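Local coordinates for vibralactone Cyclase (Boreostereum vibrans, PDB 6KD0), which catalyses the cyclization that forms the fused bicyclic beta-lactone of vibralactone, probably with the serine-hydrolase machinery of the alpha/beta hydrolase fold, at residues Glu61-Tyr69 against Val80-Ser88; Asp117-Val127 against Gln327-Phe338. One frame throughout, in Å; residues are numbered along the deposited sequence.

Contact 1: Glu61-Tyr69 against Val80-Ser88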
loop_
_atom_site.group_PDB
_atom_site.type_symbol
_atom_site.label_atom_id
_atom_site.label_comp_id
_atom_site.label_asym_id
_atom_site.label_seq_id
_atom_site.Cartn_x
_atom_site.Cartn_y
_atom_site.Cartn_z
ATOM N N GLU A 61 -21.355 -13.384 -8.293
ATOM C CA GLU A 61 -20.933 -14.155 -7.132
ATOM C C GLU A 61 -20.409 -15.528 -7.511
ATOM O O GLU A 61 -19.690 -16.140 -6.720
ATOM C CB GLU A 61 -22.088 -14.282 -6.135
ATOM C CG GLU A 61 -22.482 -12.952 -5.496
ATOM C CD GLU A 61 -23.662 -13.071 -4.540
ATOM O OE1 GLU A 61 -24.360 -14.115 -4.575
ATOM O OE2 GLU A 61 -23.890 -12.110 -3.767
ATOM N N ASP A 62 -20.739 -16.023 -8.705
ATOM C CA ASP A 62 -20.198 -17.302 -9.149
ATOM C C ASP A 62 -18.726 -17.218 -9.532
ATOM O O ASP A 62 -18.078 -18.261 -9.683
ATOM C CB ASP A 62 -20.986 -17.816 -10.349
ATOM C CG ASP A 62 -21.040 -16.804 -11.469
ATOM O OD1 ASP A 62 -21.772 -15.807 -11.310
ATOM O OD2 ASP A 62 -20.334 -16.979 -12.483
ATOM N N ARG A 63 -18.184 -16.016 -9.710
ATOM C CA ARG A 63 -16.866 -15.857 -10.309
ATOM C C ARG A 63 -15.746 -15.753 -9.280
ATOM O O ARG A 63 -14.569 -15.717 -9.660
ATOM C CB ARG A 63 -16.862 -14.625 -11.216
ATOM C CG ARG A 63 -17.762 -14.779 -12.455
ATOM C CD ARG A 63 -17.587 -13.621 -13.419
ATOM N NE ARG A 63 -16.304 -13.671 -14.113
ATOM C CZ ARG A 63 -16.080 -14.343 -15.237
ATOM N NH1 ARG A 63 -17.057 -15.036 -15.804
ATOM N NH2 ARG A 63 -14.877 -14.330 -15.785
ATOM N N TYR A 64 -16.076 -15.707 -7.995
ATOM C CA TYR A 64 -15.046 -15.680 -6.966
ATOM C C TYR A 64 -15.654 -16.188 -5.671
ATOM O O TYR A 64 -16.870 -16.174 -5.488
ATOM C CB TYR A 64 -14.485 -14.267 -6.773
ATOM C CG TYR A 64 -15.485 -13.346 -6.120
ATOM C CD1 TYR A 64 -16.451 -12.701 -6.881
ATOM C CD2 TYR A 64 -15.494 -13.145 -4.740
ATOM C CE1 TYR A 64 -17.383 -11.870 -6.290
ATOM C CE2 TYR A 64 -16.427 -12.317 -4.139
ATOM C CZ TYR A 64 -17.360 -11.679 -4.920
ATOM O OH TYR A 64 -18.302 -10.854 -4.342
ATOM N N ARG A 65 -14.790 -16.605 -4.756
ATOM C CA ARG A 65 -15.232 -16.926 -3.411
ATOM C C ARG A 65 -14.239 -16.335 -2.428
ATOM O O ARG A 65 -13.093 -16.021 -2.774
ATOM C CB ARG A 65 -15.380 -18.441 -3.179
ATOM C CG ARG A 65 -14.088 -19.216 -3.347
ATOM C CD ARG A 65 -14.319 -20.722 -3.291
ATOM N NE ARG A 65 -13.053 -21.445 -3.391
ATOM C CZ ARG A 65 -12.321 -21.800 -2.340
ATOM N NH1 ARG A 65 -12.746 -21.499 -1.118
ATOM N NH2 ARG A 65 -11.172 -22.450 -2.510
ATOM N N LEU A 66 -14.713 -16.156 -1.202
ATOM C CA LEU A 66 -13.929 -15.606 -0.108
ATOM C C LEU A 66 -13.655 -16.703 0.900
ATOM O O LEU A 66 -14.529 -17.526 1.170
ATOM C CB LEU A 66 -14.676 -14.475 0.600
ATOM C CG LEU A 66 -15.217 -13.388 -0.307
ATOM C CD1 LEU A 66 -16.021 -12.381 0.502
ATOM C CD2 LEU A 66 -14.078 -12.723 -1.046
ATOM N N GLU A 67 -12.460 -16.688 1.490
ATOM C CA GLU A 67 -12.140 -17.594 2.583
ATOM C C GLU A 67 -11.445 -16.807 3.685
ATOM O O GLU A 67 -10.441 -16.138 3.432
ATOM C CB GLU A 67 -11.265 -18.751 2.093
ATOM C CG GLU A 67 -10.997 -19.799 3.148
ATOM C CD GLU A 67 -11.890 -21.021 3.011
ATOM O OE1 GLU A 67 -11.708 -21.805 2.048
ATOM O OE2 GLU A 67 -12.772 -21.204 3.878
ATOM N N ASP A 68 -11.982 -16.867 4.895
ATOM C CA ASP A 68 -11.393 -16.164 6.025
ATOM C C ASP A 68 -10.622 -17.138 6.894
ATOM O O ASP A 68 -11.052 -18.272 7.116
ATOM C CB ASP A 68 -12.461 -15.457 6.853
ATOM C CG ASP A 68 -13.024 -14.239 6.149
ATOM O OD1 ASP A 68 -12.267 -13.275 5.919
ATOM O OD2 ASP A 68 -14.220 -14.263 5.790
ATOM N N TYR A 69 -9.480 -16.679 7.390
ATOM C CA TYR A 69 -8.597 -17.457 8.230
ATOM C C TYR A 69 -8.252 -16.649 9.469
ATOM O O TYR A 69 -8.357 -15.418 9.494
ATOM C CB TYR A 69 -7.309 -17.830 7.497
ATOM C CG TYR A 69 -7.491 -18.747 6.323
ATOM C CD1 TYR A 69 -7.750 -18.236 5.065
ATOM C CD2 TYR A 69 -7.392 -20.120 6.471
ATOM C CE1 TYR A 69 -7.892 -19.065 3.972
ATOM C CE2 TYR A 69 -7.546 -20.973 5.388
ATOM C CZ TYR A 69 -7.802 -20.436 4.139
ATOM O OH TYR A 69 -7.954 -21.245 3.044
ATOM N N VAL A 80 -7.125 -13.049 8.362
ATOM C CA VAL A 80 -6.638 -13.012 6.994
ATOM C C VAL A 80 -7.824 -13.324 6.092
ATOM O O VAL A 80 -8.587 -14.251 6.372
ATOM C CB VAL A 80 -5.514 -14.056 6.784
ATOM C CG1 VAL A 80 -5.170 -14.176 5.331
ATOM C CG2 VAL A 80 -4.282 -13.707 7.616
ATOM N N ARG A 81 -8.001 -12.561 5.021
ATOM C CA ARG A 81 -9.023 -12.888 4.039
ATOM C C ARG A 81 -8.366 -13.180 2.699
ATOM O O ARG A 81 -7.466 -12.450 2.263
ATOM C CB ARG A 81 -10.043 -11.759 3.900
ATOM C CG ARG A 81 -10.991 -11.931 2.706
ATOM C CD ARG A 81 -12.209 -11.004 2.829
ATOM N NE ARG A 81 -13.180 -11.525 3.780
ATOM C CZ ARG A 81 -14.436 -11.107 3.887
ATOM N NH1 ARG A 81 -14.896 -10.145 3.099
ATOM N NH2 ARG A 81 -15.232 -11.661 4.788
ATOM N N THR A 82 -8.839 -14.236 2.030
ATOM C CA THR A 82 -8.365 -14.621 0.713
ATOM C C THR A 82 -9.517 -14.514 -0.279
ATOM O O THR A 82 -10.680 -14.792 0.054
ATOM C CB THR A 82 -7.772 -16.045 0.705
ATOM O OG1 THR A 82 -8.797 -17.006 1.006
ATOM C CG2 THR A 82 -6.661 -16.169 1.738
ATOM N N TYR A 83 -9.161 -14.108 -1.492
ATOM C CA TYR A 83 -10.059 -13.785 -2.590
ATOM C C TYR A 83 -9.639 -14.700 -3.729
ATOM O O TYR A 83 -8.538 -14.542 -4.275
ATOM C CB TYR A 83 -9.935 -12.308 -3.002
ATOM C CG TYR A 83 -10.182 -11.309 -1.888
ATOM C CD1 TYR A 83 -9.209 -11.074 -0.912
ATOM C CD2 TYR A 83 -11.373 -10.595 -1.812
ATOM C CE1 TYR A 83 -9.433 -10.178 0.113
ATOM C CE2 TYR A 83 -11.604 -9.686 -0.784
ATOM C CZ TYR A 83 -10.623 -9.485 0.173
ATOM O OH TYR A 83 -10.845 -8.596 1.206
ATOM N N ILE A 84 -10.496 -15.654 -4.079
ATOM C CA ILE A 84 -10.131 -16.801 -4.899
ATOM C C ILE A 84 -11.007 -16.781 -6.144
ATOM O O ILE A 84 -12.232 -16.808 -6.021
ATOM C CB ILE A 84 -10.321 -18.115 -4.125
ATOM C CG1 ILE A 84 -9.563 -18.040 -2.794
ATOM C CG2 ILE A 84 -9.936 -19.313 -5.003
ATOM C CD1 ILE A 84 -10.093 -18.953 -1.709
ATOM N N PRO A 85 -10.433 -16.712 -7.353
ATOM C CA PRO A 85 -11.254 -16.773 -8.570
ATOM C C PRO A 85 -11.851 -18.155 -8.754
ATOM O O PRO A 85 -11.196 -19.171 -8.506
ATOM C CB PRO A 85 -10.270 -16.452 -9.701
ATOM C CG PRO A 85 -8.911 -16.615 -9.138
ATOM C CD PRO A 85 -8.996 -16.564 -7.635
ATOM N N THR A 86 -13.106 -18.181 -9.210
ATOM C CA THR A 86 -13.825 -19.435 -9.393
ATOM C C THR A 86 -14.622 -19.432 -10.686
ATOM O O THR A 86 -15.688 -20.044 -10.748
ATOM C CB THR A 86 -14.781 -19.732 -8.233
ATOM O OG1 THR A 86 -15.802 -18.727 -8.176
ATOM C CG2 THR A 86 -14.058 -19.801 -6.913
ATOM N N SER A 87 -14.141 -18.726 -11.716
ATOM C CA SER A 87 -14.830 -18.735 -13.005
ATOM C C SER A 87 -14.330 -19.825 -13.945
ATOM O O SER A 87 -15.049 -20.191 -14.885
ATOM C CB SER A 87 -14.718 -17.371 -13.688
ATOM O OG SER A 87 -13.370 -16.970 -13.862
ATOM N N SER A 88 -13.121 -20.340 -13.734
ATOM C CA SER A 88 -12.652 -21.462 -14.539
ATOM C C SER A 88 -13.536 -22.689 -14.313
ATOM O O SER A 88 -13.954 -22.952 -13.181
ATOM C CB SER A 88 -11.207 -21.802 -14.192
ATOM O OG SER A 88 -10.804 -22.993 -14.844
HETATM O O HOH W 1 -13.275 -15.174 -11.768
#
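Ile-84 lies beneath the guanidinium of Arg-65, its CD1 3.5 Å from the plane of that group and off-centre, near the edge of the group. Their backbones form a hydrogen-bonded antiparallel pair, with N-H···O bonds in both directions. Arg-65 starts from a first torsion that sets CG between the backbone N and the carbonyl carbon (chi1 61°), then runs extended to NE; this carries its CG past the methyl of Thr-86, 3.6 Å from CG2, before the guanidinium reaches Ile-84. At its end NH1 makes a salt bridge to Glu-67 OE1 through a weak hydrogen bond, and NH2 a weak one to Asn-164. Past the last bridge, Thr-86 adds two bonds to segment 61-69: its N donates to Arg-63 O and its OG1 to Asp-62 O at 2.8 Å, both donors standing above the planes of the carbonyls they meet. The two strands are the arms of the beta hairpin 64-73/76-85 at one margin of the alpha/beta hydrolase sheet, where strand 64-73 is outermost and strand 76-85 goes on to bond strand 128-132. On the face bearing Leu-66 and Tyr-83, Leu-66 CD2 touches Tyr-83 CD2 at 3.5 Å, while CD1 lies over one face of the Arg-81 guanidinium, off its centre. Arg-81 grips the Asp-68 carboxylate side-on, NE to OD1 at 2.9 Å and NH2 to OD2 at 3.0 Å, the two planes 38° apart; Asp-68 OD1 is shared with His-79, and Arg-81 NH1 bridges to Asp-115. A methionine in place of Arg-81 would probably leave both carboxylates without this cationic mate.

Contact 2: Asp117-Val127 against Gln327-Phe338; sequences DLRIICDKLQV and QEETIEGMSWLF
Leu-125 enters the surface of helix 321-338 as a knob among Ile-331, Met-334, Ser-335 and Phe-338. Its branches divide the work: CD1 presses on Ile-331 CG2 at a tight 3.5 Å, and CD2 rests on Met-334 CB. Its first torsion (chi1 -93°) departs from a staggered position, consistent with a close fit. One turn back, Ile-121 meets Ile-331 CG1 to CG1 at 3.7 Å and sets its CD1 3.9 Å from Met-334 SD. Both helices flank the same side of the central alpha/beta hydrolase sheet, Leu-118 and Met-334 each touching Trp-100 of strand 97-101, and the short helical segments cross at -44° with axes 11.3 Å apart. At the far end the packing becomes a CH-pi contact: Val-127 CG1 stands over one face of the Phe-338 ring, 3.9 Å from its centroid, while Pro-96 also touches that phenyl. Water-mediated polar contact is found at the opposite end. There the Gln-327 amide stacks on the Asp-117 carboxylate, planes 18° apart, with no direct hydrogen bond; instead a water donates to Asp-117 OD1 at 2.8 Å and accepts from Gln-327 NE2 at 3.0 Å. The other carboxylate oxygen, OD2, forms a salt bridge with Arg-318.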
loop_
_atom_site.group_PDB
_atom_site.type_symbol
_atom_site.label_atom_id
_atom_site.label_comp_id
_atom_site.label_asym_id
_atom_site.label_seq_id
_atom_site.Cartn_x
_atom_site.Cartn_y
_atom_site.Cartn_z
ATOM N N ASP A 117 -12.402 -3.802 -3.841
ATOM C CA ASP A 117 -11.377 -3.686 -4.872
ATOM C C ASP A 117 -10.735 -5.044 -5.130
ATOM O O ASP A 117 -10.543 -5.437 -6.285
ATOM C CB ASP A 117 -10.317 -2.664 -4.462
ATOM C CG ASP A 117 -10.683 -1.237 -4.857
ATOM O OD1 ASP A 117 -11.182 -1.038 -5.977
ATOM O OD2 ASP A 117 -10.473 -0.309 -4.044
ATOM N N LEU A 118 -10.474 -5.812 -4.062
ATOM C CA LEU A 118 -9.791 -7.091 -4.248
ATOM C C LEU A 118 -10.732 -8.144 -4.839
ATOM O O LEU A 118 -10.283 -8.973 -5.646
ATOM C CB LEU A 118 -9.177 -7.575 -2.930
ATOM C CG LEU A 118 -7.991 -6.721 -2.432
ATOM C CD1 LEU A 118 -7.463 -7.213 -1.089
ATOM C CD2 LEU A 118 -6.846 -6.676 -3.460
ATOM N N ARG A 119 -12.031 -8.104 -4.494
ATOM C CA ARG A 119 -12.986 -8.966 -5.186
ATOM C C ARG A 119 -12.900 -8.717 -6.680
ATOM O O ARG A 119 -12.863 -9.658 -7.485
ATOM C CB ARG A 119 -14.413 -8.716 -4.700
ATOM C CG ARG A 119 -14.718 -9.185 -3.307
ATOM C CD ARG A 119 -16.082 -8.665 -2.899
ATOM N NE ARG A 119 -16.284 -8.682 -1.458
ATOM C CZ ARG A 119 -17.313 -9.267 -0.854
ATOM N NH1 ARG A 119 -18.247 -9.900 -1.568
ATOM N NH2 ARG A 119 -17.416 -9.209 0.454
ATOM N N ILE A 120 -12.826 -7.438 -7.062
ATOM C CA ILE A 120 -12.756 -7.112 -8.477
ATOM C C ILE A 120 -11.448 -7.624 -9.063
ATOM O O ILE A 120 -11.441 -8.333 -10.086
ATOM C CB ILE A 120 -12.938 -5.596 -8.659
ATOM C CG1 ILE A 120 -14.365 -5.229 -8.238
ATOM C CG2 ILE A 120 -12.622 -5.173 -10.088
ATOM C CD1 ILE A 120 -14.576 -3.785 -7.947
ATOM N N ILE A 121 -10.337 -7.381 -8.353
ATOM C CA ILE A 121 -9.022 -7.632 -8.930
ATOM C C ILE A 121 -8.805 -9.123 -9.097
ATOM O O ILE A 121 -8.285 -9.577 -10.125
ATOM C CB ILE A 121 -7.913 -6.986 -8.070
ATOM C CG1 ILE A 121 -7.826 -5.481 -8.354
ATOM C CG2 ILE A 121 -6.567 -7.681 -8.319
ATOM C CD1 ILE A 121 -6.955 -4.711 -7.388
ATOM N N CYS A 122 -9.230 -9.913 -8.108
ATOM C CA CYS A 122 -9.028 -11.354 -8.196
ATOM C C CYS A 122 -9.743 -11.922 -9.415
ATOM O O CYS A 122 -9.204 -12.802 -10.092
ATOM C CB CYS A 122 -9.461 -12.037 -6.896
ATOM S SG CYS A 122 -11.137 -12.709 -6.786
ATOM N N ASP A 123 -10.904 -11.360 -9.769
ATOM C CA ASP A 123 -11.590 -11.821 -10.975
ATOM C C ASP A 123 -10.925 -11.262 -12.226
ATOM O O ASP A 123 -10.747 -11.986 -13.216
ATOM C CB ASP A 123 -13.065 -11.422 -10.897
ATOM C CG ASP A 123 -13.827 -11.680 -12.181
ATOM O OD1 ASP A 123 -13.999 -12.863 -12.539
ATOM O OD2 ASP A 123 -14.268 -10.692 -12.810
ATOM N N LYS A 124 -10.505 -9.993 -12.185
ATOM C CA LYS A 124 -9.972 -9.361 -13.387
ATOM C C LYS A 124 -8.635 -9.967 -13.774
ATOM O O LYS A 124 -8.382 -10.212 -14.954
ATOM C CB LYS A 124 -9.843 -7.855 -13.180
ATOM C CG LYS A 124 -9.041 -7.142 -14.261
ATOM C CD LYS A 124 -9.883 -6.128 -15.006
ATOM C CE LYS A 124 -9.157 -5.627 -16.260
ATOM N NZ LYS A 124 -9.838 -6.101 -17.499
ATOM N N LEU A 125 -7.778 -10.245 -12.793
ATOM C CA LEU A 125 -6.417 -10.693 -13.060
ATOM C C LEU A 125 -6.270 -12.202 -13.011
ATOM O O LEU A 125 -5.220 -12.725 -13.427
ATOM C CB LEU A 125 -5.459 -10.066 -12.042
ATOM C CG LEU A 125 -4.802 -8.758 -12.456
ATOM C CD1 LEU A 125 -5.770 -7.852 -13.182
ATOM C CD2 LEU A 125 -4.207 -8.066 -11.246
ATOM N N GLN A 126 -7.281 -12.897 -12.503
ATOM C CA GLN A 126 -7.187 -14.317 -12.193
ATOM C C GLN A 126 -6.001 -14.589 -11.264
ATOM O O GLN A 126 -5.084 -15.346 -11.583
ATOM C CB GLN A 126 -7.103 -15.137 -13.483
ATOM C CG GLN A 126 -8.380 -15.036 -14.328
ATOM C CD GLN A 126 -9.575 -15.684 -13.649
ATOM O OE1 GLN A 126 -9.649 -16.902 -13.539
ATOM N NE2 GLN A 126 -10.500 -14.866 -13.161
ATOM N N VAL A 127 -6.030 -13.941 -10.094
ATOM C CA VAL A 127 -5.054 -14.190 -9.040
ATOM C C VAL A 127 -5.819 -14.354 -7.739
ATOM O O VAL A 127 -6.927 -13.844 -7.589
ATOM C CB VAL A 127 -4.010 -13.057 -8.898
ATOM C CG1 VAL A 127 -3.286 -12.809 -10.226
ATOM C CG2 VAL A 127 -4.677 -11.786 -8.393
ATOM N N GLN A 327 -7.088 3.732 -10.135
ATOM C CA GLN A 327 -7.288 2.312 -9.824
ATOM C C GLN A 327 -6.985 1.428 -11.033
ATOM O O GLN A 327 -6.393 0.345 -10.887
ATOM C CB GLN A 327 -8.695 2.042 -9.301
ATOM C CG GLN A 327 -8.881 0.597 -8.828
ATOM C CD GLN A 327 -8.002 0.230 -7.629
ATOM O OE1 GLN A 327 -7.444 1.100 -6.952
ATOM N NE2 GLN A 327 -7.895 -1.059 -7.354
ATOM N N GLU A 328 -7.354 1.887 -12.236
ATOM C CA GLU A 328 -7.056 1.129 -13.451
ATOM C C GLU A 328 -5.555 0.973 -13.650
ATOM O O GLU A 328 -5.081 -0.097 -14.042
ATOM C CB GLU A 328 -7.677 1.811 -14.672
ATOM C CG GLU A 328 -9.198 1.725 -14.737
ATOM C CD GLU A 328 -9.787 2.695 -15.765
ATOM O OE1 GLU A 328 -9.009 3.232 -16.589
ATOM O OE2 GLU A 328 -11.020 2.925 -15.746
ATOM N N GLU A 329 -4.790 2.031 -13.381
ATOM C CA GLU A 329 -3.340 1.955 -13.516
ATOM C C GLU A 329 -2.707 1.127 -12.399
ATOM O O GLU A 329 -1.666 0.493 -12.621
ATOM C CB GLU A 329 -2.742 3.355 -13.558
ATOM C CG GLU A 329 -1.223 3.347 -13.754
ATOM C CD GLU A 329 -0.707 4.609 -14.423
ATOM O OE1 GLU A 329 0.435 4.579 -14.946
ATOM O OE2 GLU A 329 -1.439 5.630 -14.412
ATOM N N THR A 330 -3.313 1.115 -11.204
ATOM C CA THR A 330 -2.909 0.160 -10.172
ATOM C C THR A 330 -3.003 -1.261 -10.706
ATOM O O THR A 330 -2.060 -2.063 -10.591
ATOM C CB THR A 330 -3.798 0.302 -8.923
ATOM O OG1 THR A 330 -3.619 1.596 -8.331
ATOM C CG2 THR A 330 -3.457 -0.783 -7.889
ATOM N N ILE A 331 -4.150 -1.585 -11.298
ATOM C CA ILE A 331 -4.379 -2.932 -11.809
ATOM C C ILE A 331 -3.439 -3.239 -12.973
ATOM O O ILE A 331 -2.947 -4.368 -13.103
ATOM C CB ILE A 331 -5.860 -3.104 -12.191
ATOM C CG1 ILE A 331 -6.727 -3.040 -10.927
ATOM C CG2 ILE A 331 -6.063 -4.407 -12.934
ATOM C CD1 ILE A 331 -8.219 -3.003 -11.214
ATOM N N GLU A 332 -3.147 -2.236 -13.809
ATOM C CA GLU A 332 -2.196 -2.409 -14.913
ATOM C C GLU A 332 -0.781 -2.650 -14.399
ATOM O O GLU A 332 -0.023 -3.430 -14.990
ATOM C CB GLU A 332 -2.203 -1.184 -15.830
ATOM C CG GLU A 332 -3.287 -1.163 -16.897
ATOM C CD GLU A 332 -3.339 0.175 -17.636
ATOM O OE1 GLU A 332 -4.345 0.425 -18.347
ATOM O OE2 GLU A 332 -2.372 0.971 -17.509
ATOM N N GLY A 333 -0.393 -1.971 -13.320
ATOM C CA GLY A 333 0.912 -2.230 -12.726
ATOM C C GLY A 333 0.999 -3.627 -12.140
ATOM O O GLY A 333 2.011 -4.322 -12.286
ATOM N N MET A 334 -0.067 -4.060 -11.471
ATOM C CA MET A 334 -0.142 -5.458 -11.050
ATOM C C MET A 334 0.023 -6.402 -12.236
ATOM O O MET A 334 0.734 -7.410 -12.147
ATOM C CB MET A 334 -1.463 -5.735 -10.345
ATOM C CG MET A 334 -1.590 -5.009 -9.005
ATOM S SD MET A 334 -3.170 -5.283 -8.199
ATOM C CE MET A 334 -2.799 -4.547 -6.587
ATOM N N SER A 335 -0.686 -6.127 -13.330
ATOM C CA SER A 335 -0.593 -6.991 -14.502
ATOM C C SER A 335 0.823 -7.025 -15.044
ATOM O O SER A 335 1.300 -8.085 -15.452
ATOM C CB SER A 335 -1.570 -6.533 -15.580
ATOM O OG SER A 335 -2.844 -7.053 -15.290
ATOM N N TRP A 336 1.512 -5.876 -15.051
ATOM C CA TRP A 336 2.913 -5.841 -15.457
ATOM C C TRP A 336 3.747 -6.754 -14.577
ATOM O O TRP A 336 4.492 -7.609 -15.072
ATOM C CB TRP A 336 3.442 -4.408 -15.408
ATOM C CG TRP A 336 4.924 -4.312 -15.612
ATOM C CD1 TRP A 336 5.636 -4.720 -16.708
ATOM C CD2 TRP A 336 5.880 -3.790 -14.681
ATOM N NE1 TRP A 336 6.980 -4.469 -16.520
ATOM C CE2 TRP A 336 7.156 -3.902 -15.285
ATOM C CE3 TRP A 336 5.780 -3.230 -13.405
ATOM C CZ2 TRP A 336 8.326 -3.479 -14.646
ATOM C CZ3 TRP A 336 6.937 -2.817 -12.764
ATOM C CH2 TRP A 336 8.198 -2.939 -13.394
ATOM N N LEU A 337 3.598 -6.620 -13.259
ATOM C CA LEU A 337 4.375 -7.452 -12.346
ATOM C C LEU A 337 4.072 -8.938 -12.534
ATOM O O LEU A 337 4.987 -9.770 -12.552
ATOM C CB LEU A 337 4.111 -7.018 -10.909
ATOM C CG LEU A 337 4.585 -5.599 -10.601
ATOM C CD1 LEU A 337 4.078 -5.138 -9.215
ATOM C CD2 LEU A 337 6.106 -5.509 -10.678
ATOM N N PHE A 338 2.799 -9.294 -12.672
ATOM C CA PHE A 338 2.451 -10.693 -12.875
ATOM C C PHE A 338 2.896 -11.199 -14.246
ATOM O O PHE A 338 3.079 -12.411 -14.412
ATOM C CB PHE A 338 0.952 -10.896 -12.680
ATOM C CG PHE A 338 0.527 -10.984 -11.227
ATOM C CD1 PHE A 338 0.997 -12.000 -10.404
ATOM C CD2 PHE A 338 -0.348 -10.053 -10.694
ATOM C CE1 PHE A 338 0.601 -12.087 -9.084
ATOM C CE2 PHE A 338 -0.748 -10.129 -9.363
ATOM C CZ PHE A 338 -0.272 -11.142 -8.559
HETATM O O HOH W 2 -10.328 -2.709 -8.023
#

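How the contacts relate
Both contacts are partly buried, with 6 of 16 touching residues buried in contact 1 and 4 of 10 in contact 2. Contact 1 belongs to the sheet margin, its centre about 21 Å from the centre of the chain; contact 2 lies nearer, at about 14 Å, between two helices flanking the sheet. Main-chain hydrogen bonds and charged side chains hold the hairpin, whereas interlocking aliphatic side chains and one ring join the helices, with a water-bridged Asp-Gln pair at one end. They share no segment but meet through helix 115-125: Arg-63 NE forms a 2.9 Å salt bridge with Asp-123 OD1, Tyr-64 OH probably hydrogen-bonds Arg-119 NH1, and Leu-66 packs on Arg-119, so this helix links hairpin to helix 321-338.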